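PDB 3CP5: cytochrome c from Rhodothermus marinus, which binds a covalently attached heme c and probably serves as an electron carrier, as expected for a monoheme member of the cytochrome c family. Local coordinates for residues E11-V23 against G68-M82. Residues are numbered along the deposited sequence; the frame is centred on the assembly and turned at random.
Sequences EALAAEIGPVKQV and GPVYIMNVMLNPNGM. With HEC (heme c), chain C.
N74 and V20 exchange a pair of hydrogen bonds, a worked example of how one buried amide can fasten a loop to a helix. V20 N gives its hydrogen to N74 OD1 over 2.8 Å, in the carbonyl plane on a lone pair, while N74 ND2 returns a nearly straight bond to V20 O at 3.0 Å. The other hydrogen of ND2 goes to A14 O, which it meets above the carbonyl plane, across from G18 N. With both ends of the amide engaged, its flip is fixed; an alanine here would probably leave V20 N and V20 O without these mates and free the loop after helix 11-17 to shift. N78 ND2 points straight at G18 O, which lies in the N78 amide plane, though ND2 stands above the G18 carbonyl plane; OD1 caps helix 79-85 through G81 N. Beside N78, I17 CG2 meets M82 SD. E11 sets its carboxylate against the N-terminal end of helix 69-77: CG stands anti to the backbone N (chi1 -176°) and chi2 bends the chain, so V70 N meets OE1 on the syn side (2.9 Å) and Y71 N reaches OE2 from above the carboxylate plane (3.0 Å). The helix dipole would probably favour this charge. Between E11 and N74, A14 CB rests on Y71 CA at 3.6 Å. Y71 OH bonds heme propionate O2A, and V75 and M76 also touch the heme; segment 11-23 thus packs on a helix lining the heme pocket of a cytochrome c.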
loop_
_atom_site.group_PDB
_atom_site.type_symbol
_atom_site.label_atom_id
_atom_site.label_comp_id
_atom_site.label_asym_id
_atom_site.label_seq_id
_atom_site.Cartn_x
_atom_site.Cartn_y
_atom_site.Cartn_z
ATOM N N GLU A 11 5.401 11.814 2.851
ATOM C CA GLU A 11 6.207 10.631 3.114
ATOM C C GLU A 11 6.972 10.716 4.430
ATOM O O GLU A 11 7.115 9.728 5.145
ATOM C CB GLU A 11 7.158 10.408 1.950
ATOM C CG GLU A 11 8.026 9.178 1.994
ATOM C CD GLU A 11 7.353 7.858 1.690
ATOM O OE1 GLU A 11 8.120 6.909 1.377
ATOM O OE2 GLU A 11 6.117 7.707 1.726
ATOM N N ALA A 12 7.463 11.885 4.761
ATOM C CA ALA A 12 8.052 12.149 6.063
ATOM C C ALA A 12 7.059 11.869 7.185
ATOM O O ALA A 12 7.406 11.193 8.157
ATOM C CB ALA A 12 8.595 13.547 6.177
ATOM N N LEU A 13 5.825 12.294 7.051
ATOM C CA LEU A 13 4.795 12.012 8.061
ATOM C C LEU A 13 4.534 10.522 8.222
ATOM O O LEU A 13 4.421 9.969 9.296
ATOM C CB LEU A 13 3.478 12.696 7.755
ATOM C CG LEU A 13 2.369 12.456 8.775
ATOM C CD1 LEU A 13 2.853 12.809 10.194
ATOM C CD2 LEU A 13 1.250 13.421 8.399
ATOM N N ALA A 14 4.444 9.825 7.069
ATOM C CA ALA A 14 4.271 8.370 7.145
ATOM C C ALA A 14 5.416 7.698 7.879
ATOM O O ALA A 14 5.181 6.758 8.646
ATOM C CB ALA A 14 4.163 7.745 5.782
ATOM N N ALA A 15 6.631 8.154 7.650
ATOM C CA ALA A 15 7.808 7.546 8.324
ATOM C C ALA A 15 7.719 7.825 9.816
ATOM O O ALA A 15 8.050 6.967 10.628
ATOM C CB ALA A 15 9.082 8.037 7.683
ATOM N N GLU A 16 7.235 8.986 10.229
ATOM C CA GLU A 16 7.090 9.299 11.634
ATOM C C GLU A 16 5.967 8.474 12.265
ATOM O O GLU A 16 6.152 8.042 13.408
ATOM C CB GLU A 16 6.773 10.787 11.784
ATOM C CG GLU A 16 7.986 11.622 11.462
ATOM C CD GLU A 16 7.729 13.117 11.534
ATOM O OE1 GLU A 16 6.551 13.502 11.619
ATOM O OE2 GLU A 16 8.713 13.860 11.480
ATOM N N ILE A 17 4.880 8.177 11.580
ATOM C CA ILE A 17 3.832 7.337 12.161
ATOM C C ILE A 17 4.275 5.902 12.315
ATOM O O ILE A 17 4.020 5.269 13.346
ATOM C CB ILE A 17 2.587 7.458 11.296
ATOM C CG1 ILE A 17 1.991 8.869 11.309
ATOM C CG2 ILE A 17 1.514 6.438 11.620
ATOM C CD1 ILE A 17 1.078 9.123 10.144
ATOM N N GLY A 18 4.988 5.329 11.344
ATOM C CA GLY A 18 5.479 3.975 11.441
ATOM C C GLY A 18 4.434 2.927 11.177
ATOM O O GLY A 18 3.270 3.271 10.879
ATOM N N PRO A 19 4.793 1.639 11.296
ATOM C CA PRO A 19 6.040 1.156 11.845
ATOM C C PRO A 19 7.271 1.239 10.964
ATOM O O PRO A 19 8.375 1.303 11.506
ATOM C CB PRO A 19 5.752 -0.327 12.090
ATOM C CG PRO A 19 4.672 -0.712 11.135
ATOM C CD PRO A 19 3.832 0.554 11.019
ATOM N N VAL A 20 7.120 1.246 9.657
ATOM C CA VAL A 20 8.258 1.286 8.745
ATOM C C VAL A 20 8.812 2.706 8.677
ATOM O O VAL A 20 8.017 3.664 8.676
ATOM C CB VAL A 20 7.827 0.749 7.358
ATOM C CG1 VAL A 20 8.941 0.936 6.332
ATOM C CG2 VAL A 20 7.400 -0.699 7.449
ATOM N N LYS A 21 10.138 2.810 8.637
ATOM C CA LYS A 21 10.814 4.092 8.495
ATOM C C LYS A 21 11.489 4.217 7.139
ATOM O O LYS A 21 11.629 5.342 6.616
ATOM C CB LYS A 21 11.872 4.260 9.607
ATOM C CG LYS A 21 11.299 4.362 11.013
ATOM C CD LYS A 21 12.279 4.663 12.123
ATOM C CE LYS A 21 11.627 4.769 13.493
ATOM N NZ LYS A 21 11.029 6.124 13.727
ATOM N N GLN A 22 11.929 3.123 6.587
ATOM C CA GLN A 22 12.711 3.115 5.345
ATOM C C GLN A 22 12.489 1.785 4.648
ATOM O O GLN A 22 12.153 0.776 5.268
ATOM C CB GLN A 22 14.204 3.436 5.607
ATOM C CG GLN A 22 14.892 2.304 6.358
ATOM C CD GLN A 22 16.237 2.725 6.899
ATOM O OE1 GLN A 22 16.353 3.744 7.548
ATOM N NE2 GLN A 22 17.263 2.004 6.658
ATOM N N VAL A 23 12.701 1.770 3.331
ATOM C CA VAL A 23 12.597 0.570 2.539
ATOM C C VAL A 23 13.830 0.421 1.643
ATOM O O VAL A 23 14.538 1.401 1.341
ATOM C CB VAL A 23 11.357 0.563 1.641
ATOM C CG1 VAL A 23 10.097 0.630 2.483
ATOM C CG2 VAL A 23 11.433 1.687 0.639
ATOM N N GLY A 68 4.678 7.639 -1.776
ATOM C CA GLY A 68 5.935 7.011 -1.476
ATOM C C GLY A 68 5.782 5.632 -0.871
ATOM O O GLY A 68 4.719 5.221 -0.388
ATOM N N PRO A 69 6.869 4.866 -0.924
ATOM C CA PRO A 69 6.812 3.475 -0.441
ATOM C C PRO A 69 6.594 3.325 1.040
ATOM O O PRO A 69 5.971 2.340 1.471
ATOM C CB PRO A 69 8.152 2.925 -0.939
ATOM C CG PRO A 69 9.077 4.087 -0.957
ATOM C CD PRO A 69 8.190 5.171 -1.549
ATOM N N VAL A 70 7.077 4.242 1.862
ATOM C CA VAL A 70 6.893 4.136 3.301
ATOM C C VAL A 70 5.432 4.378 3.605
ATOM O O VAL A 70 4.847 3.634 4.438
ATOM C CB VAL A 70 7.841 5.077 4.040
ATOM C CG1 VAL A 70 7.549 5.034 5.519
ATOM C CG2 VAL A 70 9.289 4.698 3.733
ATOM N N TYR A 71 4.779 5.352 3.005
ATOM C CA TYR A 71 3.332 5.481 3.140
ATOM C C TYR A 71 2.609 4.209 2.783
ATOM O O TYR A 71 1.734 3.776 3.508
ATOM C CB TYR A 71 2.839 6.657 2.290
ATOM C CG TYR A 71 1.337 6.847 2.202
ATOM C CD1 TYR A 71 0.656 7.662 3.096
ATOM C CD2 TYR A 71 0.584 6.217 1.233
ATOM C CE1 TYR A 71 -0.718 7.809 2.990
ATOM C CE2 TYR A 71 -0.775 6.351 1.090
ATOM C CZ TYR A 71 -1.424 7.168 1.981
ATOM O OH TYR A 71 -2.790 7.320 1.869
ATOM N N ILE A 72 2.911 3.627 1.628
ATOM C CA ILE A 72 2.156 2.461 1.213
ATOM C C ILE A 72 2.368 1.294 2.173
ATOM O O ILE A 72 1.412 0.609 2.517
ATOM C CB ILE A 72 2.562 2.088 -0.216
ATOM C CG1 ILE A 72 2.157 3.182 -1.221
ATOM C CG2 ILE A 72 1.975 0.746 -0.652
ATOM C CD1 ILE A 72 2.850 3.056 -2.575
ATOM N N MET A 73 3.601 1.045 2.638
ATOM C CA MET A 73 3.873 -0.009 3.618
ATOM C C MET A 73 3.107 0.213 4.903
ATOM O O MET A 73 2.525 -0.727 5.463
ATOM C CB MET A 73 5.383 -0.069 3.938
ATOM C CG MET A 73 6.239 -0.471 2.750
ATOM S SD MET A 73 6.158 -2.257 2.509
ATOM C CE MET A 73 7.137 -2.820 3.889
ATOM N N ASN A 74 3.064 1.455 5.402
ATOM C CA ASN A 74 2.403 1.682 6.702
ATOM C C ASN A 74 0.885 1.681 6.628
ATOM O O ASN A 74 0.217 1.373 7.607
ATOM C CB ASN A 74 2.969 2.971 7.309
ATOM C CG ASN A 74 4.364 2.753 7.847
ATOM O OD1 ASN A 74 4.809 1.629 8.085
ATOM N ND2 ASN A 74 5.126 3.790 8.053
ATOM N N VAL A 75 0.297 2.013 5.476
ATOM C CA VAL A 75 -1.148 1.808 5.275
ATOM C C VAL A 75 -1.465 0.320 5.394
ATOM O O VAL A 75 -2.435 -0.063 6.055
ATOM C CB VAL A 75 -1.620 2.385 3.923
ATOM C CG1 VAL A 75 -3.024 1.899 3.621
ATOM C CG2 VAL A 75 -1.596 3.914 3.916
ATOM N N MET A 76 -0.653 -0.566 4.776
ATOM C CA MET A 76 -0.856 -2.001 4.893
ATOM C C MET A 76 -0.667 -2.556 6.300
ATOM O O MET A 76 -1.463 -3.404 6.769
ATOM C CB MET A 76 0.098 -2.767 3.925
ATOM C CG MET A 76 -0.274 -2.673 2.458
ATOM S SD MET A 76 0.792 -3.847 1.550
ATOM C CE MET A 76 2.031 -2.770 0.848
ATOM N N LEU A 77 0.393 -2.113 6.974
ATOM C CA LEU A 77 0.799 -2.664 8.247
ATOM C C LEU A 77 0.102 -2.041 9.463
ATOM O O LEU A 77 -0.003 -2.736 10.490
ATOM C CB LEU A 77 2.305 -2.557 8.412
ATOM C CG LEU A 77 3.071 -3.404 7.409
ATOM C CD1 LEU A 77 4.553 -2.983 7.370
ATOM C CD2 LEU A 77 2.997 -4.865 7.762
ATOM N N ASN A 78 -0.322 -0.785 9.306
ATOM C CA ASN A 78 -0.864 0.061 10.376
ATOM C C ASN A 78 -1.963 0.954 9.867
ATOM O O ASN A 78 -1.900 2.178 9.996
ATOM C CB ASN A 78 0.301 0.873 10.996
ATOM C CG ASN A 78 -0.085 1.647 12.209
ATOM O OD1 ASN A 78 -1.071 1.373 12.893
ATOM N ND2 ASN A 78 0.777 2.612 12.491
ATOM N N PRO A 79 -2.998 0.378 9.243
ATOM C CA PRO A 79 -4.008 1.253 8.646
ATOM C C PRO A 79 -4.700 2.122 9.697
ATOM O O PRO A 79 -5.082 3.269 9.522
ATOM C CB PRO A 79 -4.972 0.259 7.987
ATOM C CG PRO A 79 -4.791 -0.991 8.792
ATOM C CD PRO A 79 -3.296 -1.029 9.034
ATOM N N ASN A 80 -4.926 1.622 10.922
ATOM C CA ASN A 80 -5.597 2.387 11.978
ATOM C C ASN A 80 -4.766 3.586 12.397
ATOM O O ASN A 80 -5.252 4.713 12.585
ATOM C CB ASN A 80 -5.925 1.468 13.155
ATOM C CG ASN A 80 -6.753 0.251 12.786
ATOM O OD1 ASN A 80 -6.440 -0.913 13.094
ATOM N ND2 ASN A 80 -7.875 0.545 12.095
ATOM N N GLY A 81 -3.471 3.419 12.546
ATOM C CA GLY A 81 -2.629 4.552 12.861
ATOM C C GLY A 81 -2.548 5.560 11.725
ATOM O O GLY A 81 -2.519 6.756 11.963
ATOM N N MET A 82 -2.527 5.059 10.490
ATOM C CA MET A 82 -2.515 5.963 9.350
ATOM C C MET A 82 -3.816 6.739 9.251
ATOM O O MET A 82 -3.817 7.931 8.935
ATOM C CB MET A 82 -2.172 5.185 8.069
ATOM C CG MET A 82 -0.745 4.657 8.090
ATOM S SD MET A 82 0.566 5.920 8.013
ATOM C CE MET A 82 0.527 6.311 6.262
HETATM FE FE HEC C . -6.793 -0.608 1.218
HETATM C CHA HEC C . -6.899 2.806 1.061
HETATM C CHB HEC C . -3.613 -0.593 -0.005
HETATM C CHC HEC C . -6.616 -3.997 1.723
HETATM C CHD HEC C . -10.115 -0.683 1.873
HETATM N NA HEC C . -5.539 0.814 0.627
HETATM C C1A HEC C . -5.711 2.199 0.677
HETATM C C2A HEC C . -4.476 2.848 0.310
HETATM C C3A HEC C . -3.576 1.910 -0.015
HETATM C C4A HEC C . -4.238 0.633 0.216
HETATM C CMA HEC C . -2.125 2.096 -0.510
HETATM C CAA HEC C . -4.263 4.368 0.117
HETATM C CBA HEC C . -4.516 4.836 -1.318
HETATM C CGA HEC C . -4.089 6.263 -1.567
HETATM O O1A HEC C . -4.486 6.810 -2.648
HETATM O O2A HEC C . -3.324 6.827 -0.740
HETATM N NB HEC C . -5.436 -2.035 0.876
HETATM C C1B HEC C . -4.226 -1.830 0.241
HETATM C C2B HEC C . -3.540 -3.089 0.118
HETATM C C3B HEC C . -4.320 -4.063 0.670
HETATM C C4B HEC C . -5.511 -3.386 1.144
HETATM C CMB HEC C . -2.158 -3.222 -0.569
HETATM C CAB HEC C . -3.959 -5.539 0.933
HETATM C CBB HEC C . -2.800 -5.721 1.722
HETATM N NC HEC C . -8.079 -2.034 1.770
HETATM C C1C HEC C . -7.836 -3.393 1.969
HETATM C C2C HEC C . -9.052 -4.078 2.360
HETATM C C3C HEC C . -10.037 -3.168 2.402
HETATM C C4C HEC C . -9.456 -1.914 1.981
HETATM C CMC HEC C . -9.147 -5.597 2.429
HETATM C CAC HEC C . -11.573 -3.402 2.529
HETATM C CBC HEC C . -11.941 -4.064 3.732
HETATM N ND HEC C . -8.200 0.795 1.434
HETATM C C1D HEC C . -9.545 0.556 1.689
HETATM C C2D HEC C . -10.259 1.834 1.735
HETATM C C3D HEC C . -9.334 2.793 1.619
HETATM C C4D HEC C . -8.070 2.138 1.349
HETATM C CMD HEC C . -11.786 1.892 2.012
HETATM C CAD HEC C . -9.486 4.321 1.733
HETATM C CBD HEC C . -9.189 4.766 3.187
HETATM C CGD HEC C . -10.202 4.141 4.119
HETATM O O1D HEC C . -9.802 3.353 5.025
HETATM O O2D HEC C . -11.429 4.461 3.889
HETATM O O HOH W 1 4.002 9.398 0.445
#